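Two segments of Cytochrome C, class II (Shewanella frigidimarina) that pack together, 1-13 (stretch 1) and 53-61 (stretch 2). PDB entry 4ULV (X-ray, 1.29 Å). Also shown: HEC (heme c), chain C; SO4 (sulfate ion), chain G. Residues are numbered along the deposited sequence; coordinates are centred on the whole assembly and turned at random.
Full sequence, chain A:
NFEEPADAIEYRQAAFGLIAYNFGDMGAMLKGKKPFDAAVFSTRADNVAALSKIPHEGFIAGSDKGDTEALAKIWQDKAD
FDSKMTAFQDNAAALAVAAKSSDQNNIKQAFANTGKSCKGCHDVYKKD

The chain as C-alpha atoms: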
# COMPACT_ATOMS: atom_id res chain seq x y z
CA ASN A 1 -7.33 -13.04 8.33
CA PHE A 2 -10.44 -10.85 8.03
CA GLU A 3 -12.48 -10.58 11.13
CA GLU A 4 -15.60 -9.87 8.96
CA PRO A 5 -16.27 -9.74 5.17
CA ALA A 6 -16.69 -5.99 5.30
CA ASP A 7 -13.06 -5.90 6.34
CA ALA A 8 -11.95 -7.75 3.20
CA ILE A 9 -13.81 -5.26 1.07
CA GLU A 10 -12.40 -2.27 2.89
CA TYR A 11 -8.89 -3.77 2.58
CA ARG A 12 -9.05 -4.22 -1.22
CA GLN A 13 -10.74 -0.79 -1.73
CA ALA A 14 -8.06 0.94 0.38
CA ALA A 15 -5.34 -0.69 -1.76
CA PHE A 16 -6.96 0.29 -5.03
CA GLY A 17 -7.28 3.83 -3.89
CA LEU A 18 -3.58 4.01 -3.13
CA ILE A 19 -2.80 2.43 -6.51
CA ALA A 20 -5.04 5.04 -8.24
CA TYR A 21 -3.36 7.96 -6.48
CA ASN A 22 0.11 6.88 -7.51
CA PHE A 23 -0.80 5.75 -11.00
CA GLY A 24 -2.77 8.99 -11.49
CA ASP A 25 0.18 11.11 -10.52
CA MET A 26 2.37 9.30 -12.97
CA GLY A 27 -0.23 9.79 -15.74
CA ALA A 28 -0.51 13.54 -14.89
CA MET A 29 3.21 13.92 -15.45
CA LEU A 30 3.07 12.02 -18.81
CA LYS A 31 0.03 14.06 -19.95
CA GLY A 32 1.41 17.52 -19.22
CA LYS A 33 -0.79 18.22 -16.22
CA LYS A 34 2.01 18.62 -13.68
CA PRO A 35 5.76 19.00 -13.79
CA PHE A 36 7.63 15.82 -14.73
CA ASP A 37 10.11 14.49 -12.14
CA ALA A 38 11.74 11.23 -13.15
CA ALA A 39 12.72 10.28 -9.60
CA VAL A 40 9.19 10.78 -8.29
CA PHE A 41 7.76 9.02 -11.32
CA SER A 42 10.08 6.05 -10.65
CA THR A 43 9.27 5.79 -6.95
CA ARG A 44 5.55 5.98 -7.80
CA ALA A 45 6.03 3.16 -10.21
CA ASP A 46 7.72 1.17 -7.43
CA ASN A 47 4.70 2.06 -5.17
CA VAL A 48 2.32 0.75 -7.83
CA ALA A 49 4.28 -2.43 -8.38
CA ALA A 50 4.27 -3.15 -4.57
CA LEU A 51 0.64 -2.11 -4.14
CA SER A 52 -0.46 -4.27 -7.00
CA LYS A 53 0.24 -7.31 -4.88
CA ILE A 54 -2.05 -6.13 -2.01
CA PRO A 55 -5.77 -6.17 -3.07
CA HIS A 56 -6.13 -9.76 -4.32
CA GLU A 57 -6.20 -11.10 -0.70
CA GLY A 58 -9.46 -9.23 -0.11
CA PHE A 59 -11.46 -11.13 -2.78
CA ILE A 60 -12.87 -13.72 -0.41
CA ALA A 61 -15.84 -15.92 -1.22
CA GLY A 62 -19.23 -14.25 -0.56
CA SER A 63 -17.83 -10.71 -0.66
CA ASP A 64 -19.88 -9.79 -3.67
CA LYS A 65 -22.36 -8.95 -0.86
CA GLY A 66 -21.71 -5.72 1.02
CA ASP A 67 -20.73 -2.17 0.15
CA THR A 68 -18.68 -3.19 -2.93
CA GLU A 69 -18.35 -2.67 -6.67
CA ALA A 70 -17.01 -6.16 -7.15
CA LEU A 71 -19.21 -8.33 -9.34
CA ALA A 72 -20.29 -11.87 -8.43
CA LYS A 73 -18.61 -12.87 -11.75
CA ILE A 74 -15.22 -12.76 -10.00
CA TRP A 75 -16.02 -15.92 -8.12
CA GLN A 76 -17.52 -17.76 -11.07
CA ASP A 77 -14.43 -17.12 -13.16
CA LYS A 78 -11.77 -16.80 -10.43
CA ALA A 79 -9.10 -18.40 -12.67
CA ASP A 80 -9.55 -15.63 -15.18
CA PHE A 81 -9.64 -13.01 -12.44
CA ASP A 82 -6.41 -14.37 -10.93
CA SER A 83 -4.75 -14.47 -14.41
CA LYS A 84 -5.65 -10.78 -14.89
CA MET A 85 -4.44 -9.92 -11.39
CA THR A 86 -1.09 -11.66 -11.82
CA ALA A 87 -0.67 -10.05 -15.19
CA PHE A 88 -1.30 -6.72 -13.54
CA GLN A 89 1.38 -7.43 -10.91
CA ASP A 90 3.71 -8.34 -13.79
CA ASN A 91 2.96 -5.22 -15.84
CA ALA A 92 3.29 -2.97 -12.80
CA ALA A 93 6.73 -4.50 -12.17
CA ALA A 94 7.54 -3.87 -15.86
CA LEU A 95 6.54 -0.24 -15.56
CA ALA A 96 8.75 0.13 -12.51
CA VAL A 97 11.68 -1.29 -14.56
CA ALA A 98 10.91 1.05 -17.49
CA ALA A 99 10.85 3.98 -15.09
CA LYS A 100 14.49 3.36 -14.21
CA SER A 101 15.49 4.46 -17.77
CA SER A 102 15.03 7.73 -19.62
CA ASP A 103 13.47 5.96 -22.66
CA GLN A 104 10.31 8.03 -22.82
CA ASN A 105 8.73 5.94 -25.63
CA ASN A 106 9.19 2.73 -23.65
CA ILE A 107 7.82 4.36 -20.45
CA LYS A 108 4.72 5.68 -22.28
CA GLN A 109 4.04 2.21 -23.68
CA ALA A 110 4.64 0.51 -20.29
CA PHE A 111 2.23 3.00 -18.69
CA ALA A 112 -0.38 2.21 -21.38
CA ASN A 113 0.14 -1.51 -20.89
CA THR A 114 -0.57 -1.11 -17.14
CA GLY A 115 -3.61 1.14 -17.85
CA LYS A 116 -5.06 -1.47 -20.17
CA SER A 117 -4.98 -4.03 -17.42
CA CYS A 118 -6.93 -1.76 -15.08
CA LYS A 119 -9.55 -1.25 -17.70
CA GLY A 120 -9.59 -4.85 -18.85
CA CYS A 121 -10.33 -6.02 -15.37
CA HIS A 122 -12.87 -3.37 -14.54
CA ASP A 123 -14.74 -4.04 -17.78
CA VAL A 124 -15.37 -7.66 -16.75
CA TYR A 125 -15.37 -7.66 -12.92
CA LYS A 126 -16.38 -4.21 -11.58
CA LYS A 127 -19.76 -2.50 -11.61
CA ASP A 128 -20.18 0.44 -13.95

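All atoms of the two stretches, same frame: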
# COMPACT_ATOMS: atom_id res chain seq x y z
N ASN A 1 -7.47 -13.78 6.97
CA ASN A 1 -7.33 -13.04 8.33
C ASN A 1 -8.40 -11.97 8.69
O ASN A 1 -8.37 -11.33 9.76
CB ASN A 1 -5.94 -12.41 8.45
CG ASN A 1 -5.03 -13.21 9.36
OD1 ASN A 1 -5.01 -14.45 9.32
ND2 ASN A 1 -4.23 -12.48 10.18
N PHE A 2 -9.40 -11.85 7.85
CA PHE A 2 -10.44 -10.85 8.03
C PHE A 2 -11.44 -11.28 9.05
O PHE A 2 -12.01 -12.35 9.00
CB PHE A 2 -11.08 -10.56 6.70
CG PHE A 2 -10.10 -10.06 5.66
CD1 PHE A 2 -9.45 -8.84 5.83
CD2 PHE A 2 -9.84 -10.82 4.53
CE1 PHE A 2 -8.53 -8.43 4.87
CE2 PHE A 2 -8.94 -10.39 3.57
CZ PHE A 2 -8.31 -9.18 3.74
N GLU A 3 -11.64 -10.37 9.98
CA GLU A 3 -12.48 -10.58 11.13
C GLU A 3 -13.93 -10.68 10.63
O GLU A 3 -14.71 -11.41 11.10
CB GLU A 3 -12.31 -9.28 11.95
CG GLU A 3 -10.99 -9.21 12.71
CD GLU A 3 -10.19 -7.95 12.42
OE2 GLU A 3 -9.71 -7.30 13.39
N GLU A 4 -14.27 -9.83 9.65
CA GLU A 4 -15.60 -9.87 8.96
C GLU A 4 -15.47 -9.59 7.47
O GLU A 4 -14.51 -8.97 7.10
CB GLU A 4 -16.55 -8.78 9.52
CG GLU A 4 -16.58 -8.64 11.04
N PRO A 5 -16.45 -9.99 6.62
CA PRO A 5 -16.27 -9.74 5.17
C PRO A 5 -16.17 -8.29 4.79
O PRO A 5 -15.52 -7.94 3.79
CB PRO A 5 -17.52 -10.34 4.53
CG PRO A 5 -18.12 -11.23 5.55
CD PRO A 5 -17.64 -10.82 6.91
N ALA A 6 -16.86 -7.41 5.54
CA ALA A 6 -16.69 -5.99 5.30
C ALA A 6 -15.23 -5.54 5.35
O ALA A 6 -14.82 -4.61 4.66
CB ALA A 6 -17.51 -5.20 6.27
N ASP A 7 -14.47 -6.22 6.21
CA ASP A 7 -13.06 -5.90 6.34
C ASP A 7 -12.28 -6.21 5.05
O ASP A 7 -11.37 -5.49 4.73
CB ASP A 7 -12.44 -6.60 7.56
CG ASP A 7 -13.08 -6.16 8.89
OD1 ASP A 7 -13.46 -5.00 9.08
OD2 ASP A 7 -13.19 -6.99 9.79
N ALA A 8 -12.63 -7.33 4.44
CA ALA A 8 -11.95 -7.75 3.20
C ALA A 8 -12.23 -6.74 2.13
O ALA A 8 -11.37 -6.40 1.29
CB ALA A 8 -12.47 -9.11 2.80
N ILE A 9 -13.46 -6.28 2.06
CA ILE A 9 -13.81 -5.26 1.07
C ILE A 9 -13.13 -3.95 1.34
O ILE A 9 -12.54 -3.33 0.43
CB ILE A 9 -15.35 -5.03 1.09
CG1 ILE A 9 -16.07 -6.27 0.60
CG2 ILE A 9 -15.71 -3.80 0.30
CD1 ILE A 9 -17.58 -6.35 1.03
N GLU A 10 -13.08 -3.50 2.60
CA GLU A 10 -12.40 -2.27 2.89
C GLU A 10 -10.89 -2.37 2.58
O GLU A 10 -10.31 -1.40 2.13
CB GLU A 10 -12.64 -1.89 4.37
CG GLU A 10 -14.08 -1.41 4.52
CD GLU A 10 -14.61 -1.36 5.94
OE1 GLU A 10 -13.79 -1.33 6.86
OE2 GLU A 10 -15.87 -1.31 6.15
N TYR A 11 -10.31 -3.53 2.85
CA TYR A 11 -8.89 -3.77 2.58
C TYR A 11 -8.62 -3.61 1.06
O TYR A 11 -7.68 -2.84 0.67
CB TYR A 11 -8.53 -5.14 3.08
CG TYR A 11 -7.07 -5.53 2.95
CD1 TYR A 11 -6.16 -5.22 3.94
CD2 TYR A 11 -6.62 -6.23 1.84
CE1 TYR A 11 -4.83 -5.61 3.84
CE2 TYR A 11 -5.29 -6.58 1.70
CZ TYR A 11 -4.41 -6.26 2.71
OH TYR A 11 -3.06 -6.59 2.68
N ARG A 12 -9.37 -4.32 0.23
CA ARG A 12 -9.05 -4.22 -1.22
C ARG A 12 -9.33 -2.82 -1.77
O ARG A 12 -8.60 -2.31 -2.60
CB ARG A 12 -9.76 -5.31 -2.03
CG ARG A 12 -11.27 -5.14 -2.18
CD ARG A 12 -11.93 -6.48 -2.21
NE ARG A 12 -13.36 -6.38 -2.57
CZ ARG A 12 -14.22 -7.38 -2.41
NH1 ARG A 12 -13.87 -8.51 -1.81
NH2 ARG A 12 -15.48 -7.28 -2.85
N GLN A 13 -10.43 -2.19 -1.32
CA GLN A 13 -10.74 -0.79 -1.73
C GLN A 13 -9.65 0.23 -1.34
O GLN A 13 -9.24 1.09 -2.13
CB GLN A 13 -12.09 -0.32 -1.19
CG GLN A 13 -13.25 -1.11 -1.79
CD GLN A 13 -14.60 -0.75 -1.16
OE1 GLN A 13 -14.65 -0.28 -0.02
NE2 GLN A 13 -15.67 -1.01 -1.90
N LYS A 53 0.28 -6.02 -5.51
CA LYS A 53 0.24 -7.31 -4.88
C LYS A 53 -0.69 -7.40 -3.64
O LYS A 53 -0.84 -8.48 -3.10
CB LYS A 53 1.65 -7.72 -4.45
CG LYS A 53 2.62 -7.88 -5.64
CD LYS A 53 3.97 -8.32 -5.20
CE LYS A 53 4.90 -7.16 -5.12
NZ LYS A 53 6.30 -7.60 -4.86
N ILE A 54 -1.24 -6.26 -3.28
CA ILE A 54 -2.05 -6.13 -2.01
C ILE A 54 -3.55 -6.52 -2.15
O ILE A 54 -4.04 -7.31 -1.35
CB ILE A 54 -1.89 -4.76 -1.41
CG1 ILE A 54 -0.45 -4.41 -1.06
CG2 ILE A 54 -2.78 -4.56 -0.14
CD1 ILE A 54 0.22 -5.31 -0.15
N PRO A 55 -4.27 -6.04 -3.16
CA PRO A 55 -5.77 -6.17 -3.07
C PRO A 55 -6.31 -7.56 -3.29
O PRO A 55 -7.44 -7.86 -2.82
CB PRO A 55 -6.32 -5.25 -4.16
CG PRO A 55 -5.15 -5.12 -5.13
CD PRO A 55 -3.90 -5.15 -4.28
N HIS A 56 -5.59 -8.45 -4.03
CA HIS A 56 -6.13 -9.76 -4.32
C HIS A 56 -6.64 -10.51 -3.05
O HIS A 56 -7.68 -11.20 -3.12
CB HIS A 56 -5.08 -10.59 -5.04
CG HIS A 56 -5.54 -11.94 -5.38
ND1 HIS A 56 -5.25 -13.04 -4.60
CD2 HIS A 56 -6.29 -12.40 -6.39
CE1 HIS A 56 -5.80 -14.12 -5.13
NE2 HIS A 56 -6.44 -13.75 -6.22
N GLU A 57 -5.88 -10.43 -1.97
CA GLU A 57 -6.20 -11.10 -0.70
C GLU A 57 -7.63 -10.77 -0.22
O GLU A 57 -8.25 -11.62 0.44
CB GLU A 57 -5.19 -10.69 0.34
CG GLU A 57 -5.37 -11.46 1.67
CD GLU A 57 -4.34 -11.19 2.72
OE1 GLU A 57 -3.37 -10.41 2.44
OE2 GLU A 57 -4.44 -11.83 3.80
N GLY A 58 -8.11 -9.58 -0.54
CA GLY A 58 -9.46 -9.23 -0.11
C GLY A 58 -10.61 -9.89 -0.85
O GLY A 58 -11.76 -9.74 -0.41
N PHE A 59 -10.37 -10.57 -1.98
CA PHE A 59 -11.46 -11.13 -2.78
C PHE A 59 -11.95 -12.50 -2.31
O PHE A 59 -11.89 -13.51 -3.04
CB PHE A 59 -11.10 -11.10 -4.24
CG PHE A 59 -11.12 -9.71 -4.83
CD1 PHE A 59 -12.30 -9.14 -5.29
CD2 PHE A 59 -9.94 -8.93 -4.84
CE1 PHE A 59 -12.29 -7.86 -5.77
CE2 PHE A 59 -9.97 -7.64 -5.33
CZ PHE A 59 -11.16 -7.11 -5.80
N ILE A 60 -12.42 -12.50 -1.06
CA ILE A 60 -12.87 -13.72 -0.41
C ILE A 60 -14.25 -14.13 -0.90
O ILE A 60 -15.10 -13.25 -1.28
CB ILE A 60 -12.77 -13.59 1.14
CG1 ILE A 60 -13.82 -12.57 1.65
CG2 ILE A 60 -11.35 -13.15 1.51
CD1 ILE A 60 -13.84 -12.55 3.18
N ALA A 61 -14.52 -15.43 -0.85
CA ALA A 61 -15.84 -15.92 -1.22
C ALA A 61 -16.96 -15.22 -0.45
O ALA A 61 -16.85 -14.99 0.76
CB ALA A 61 -15.93 -17.43 -1.03
FE HEC C . -9.28 -1.65 -9.86
CHA HEC C . -11.75 -0.95 -7.58
CHB HEC C . -8.20 1.54 -9.62
CHC HEC C . -6.48 -2.50 -11.58
CHD HEC C . -10.32 -4.87 -9.98
NA HEC C . -9.88 0.01 -8.73
C1A HEC C . -10.92 0.13 -7.88
C2A HEC C . -11.02 1.44 -7.38
C3A HEC C . -10.02 2.14 -7.96
C4A HEC C . -9.31 1.22 -8.80
CMA HEC C . -9.72 3.59 -7.78
CAA HEC C . -12.08 1.94 -6.39
CBA HEC C . -11.59 1.72 -4.94
CGA HEC C . -12.56 2.27 -3.90
O1A HEC C . -13.60 1.65 -3.67
O2A HEC C . -12.23 3.31 -3.30
NB HEC C . -7.54 -0.68 -10.42
C1B HEC C . -7.31 0.67 -10.35
C2B HEC C . -6.21 1.09 -11.11
C3B HEC C . -5.76 -0.08 -11.63
C4B HEC C . -6.55 -1.14 -11.23
CMB HEC C . -5.75 2.48 -11.34
CAB HEC C . -4.57 -0.31 -12.56
CBB HEC C . -3.35 0.54 -12.27
NC HEC C . -8.46 -3.43 -10.61
C1C HEC C . -7.31 -3.57 -11.38
C2C HEC C . -7.18 -4.91 -11.82
C3C HEC C . -8.28 -5.61 -11.35
C4C HEC C . -9.04 -4.63 -10.61
CMC HEC C . -6.01 -5.40 -12.69
CAC HEC C . -8.69 -7.04 -11.55
CBC HEC C . -7.64 -8.08 -11.82
ND HEC C . -10.77 -2.75 -8.90
C1D HEC C . -11.12 -4.00 -9.17
C2D HEC C . -12.35 -4.37 -8.54
C3D HEC C . -12.69 -3.29 -7.79
C4D HEC C . -11.74 -2.28 -8.07
CMD HEC C . -13.04 -5.67 -8.61
CAD HEC C . -13.84 -3.19 -6.84
CBD HEC C . -13.43 -3.37 -5.37
CGD HEC C . -14.61 -3.27 -4.39
O1D HEC C . -15.45 -2.33 -4.61
O2D HEC C . -14.67 -4.15 -3.52
S SO4 G . -12.01 -17.70 1.16
O1 SO4 G . -13.07 -17.46 2.13
O2 SO4 G . -11.56 -19.11 1.22
O3 SO4 G . -10.88 -16.83 1.50
O4 SO4 G . -12.56 -17.36 -0.14
O HOH W 1 -6.50 -13.72 4.27
O HOH W 2 -2.53 -8.47 0.82

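R12 gives the largest share of this contact. It sits in the helix of stretch 1, with its CA-to-CB bond directed toward stretch 2. Its chi1 is in the p well, and the long side chain runs out beside F59. The guanidinium lies flat on the F59 ring, with the planes 5° apart and the centres 4.4 Å apart. The charged end is off-centre: CZ of R12 lies 33° from the ring normal. CD of R12 is better centred, 3.7 Å from the centroid of the F59 ring, so a CH-pi contact accompanies the stack.

The edge of the guanidinium is left free for hydrogen bonds. NH1 of R12 donates to the carbonyl O of G58 at 2.8 Å. NE of R12 donates to O2D of the heme at 2.8 Å, and NH2 adds a weak bond to the same oxygen. Arginine suits this buried place because its flat, charged group can stack on an aromatic ring and bond to oxygens in its own plane. One side chain thus ties stretch 2 to a heme propionate.

Y11 is next in area. Its CA-to-CB bond points sideways, but chi1 near 180° brings the ring end nearer to stretch 2. CZ of Y11 packs 3.7 Å from CG2 of I54. The hydroxyl lies by a water that is 2.7 Å from OH of Y11 and within hydrogen-bonding reach of O of I54 and OE1 of E57. Tyrosine fits here because the ring meets an apolar side chain while the OH reaches water.

I60 covers the most surface in stretch 2. Its CD1 lies 3.7 Å from CB of A8, and its CG2 lies 4.1 Å from CD2 of F2. The CA-to-CB bond of F2 points toward stretch 2, and the edge of its ring meets the O of E57, 3.4 Å from CE2 of F2. A second water accepts from N of N1 and donates to OE2 of E57, bridging the two stretches near this ring.

The backbones come closest at two places: the CA atoms of A8 and G58 are 4.4 Å apart, and those of R12 and P55 are 4.2 Å apart. The small residues A8 and G58 suit this approach. CB of A8 is 3.3 Å from O of G58. An ideal CB on G58 would clash with O of A8 at 2.7 Å and sit tight against CB of R12 at 3.0 Å. Together the stretches bury 557 Å².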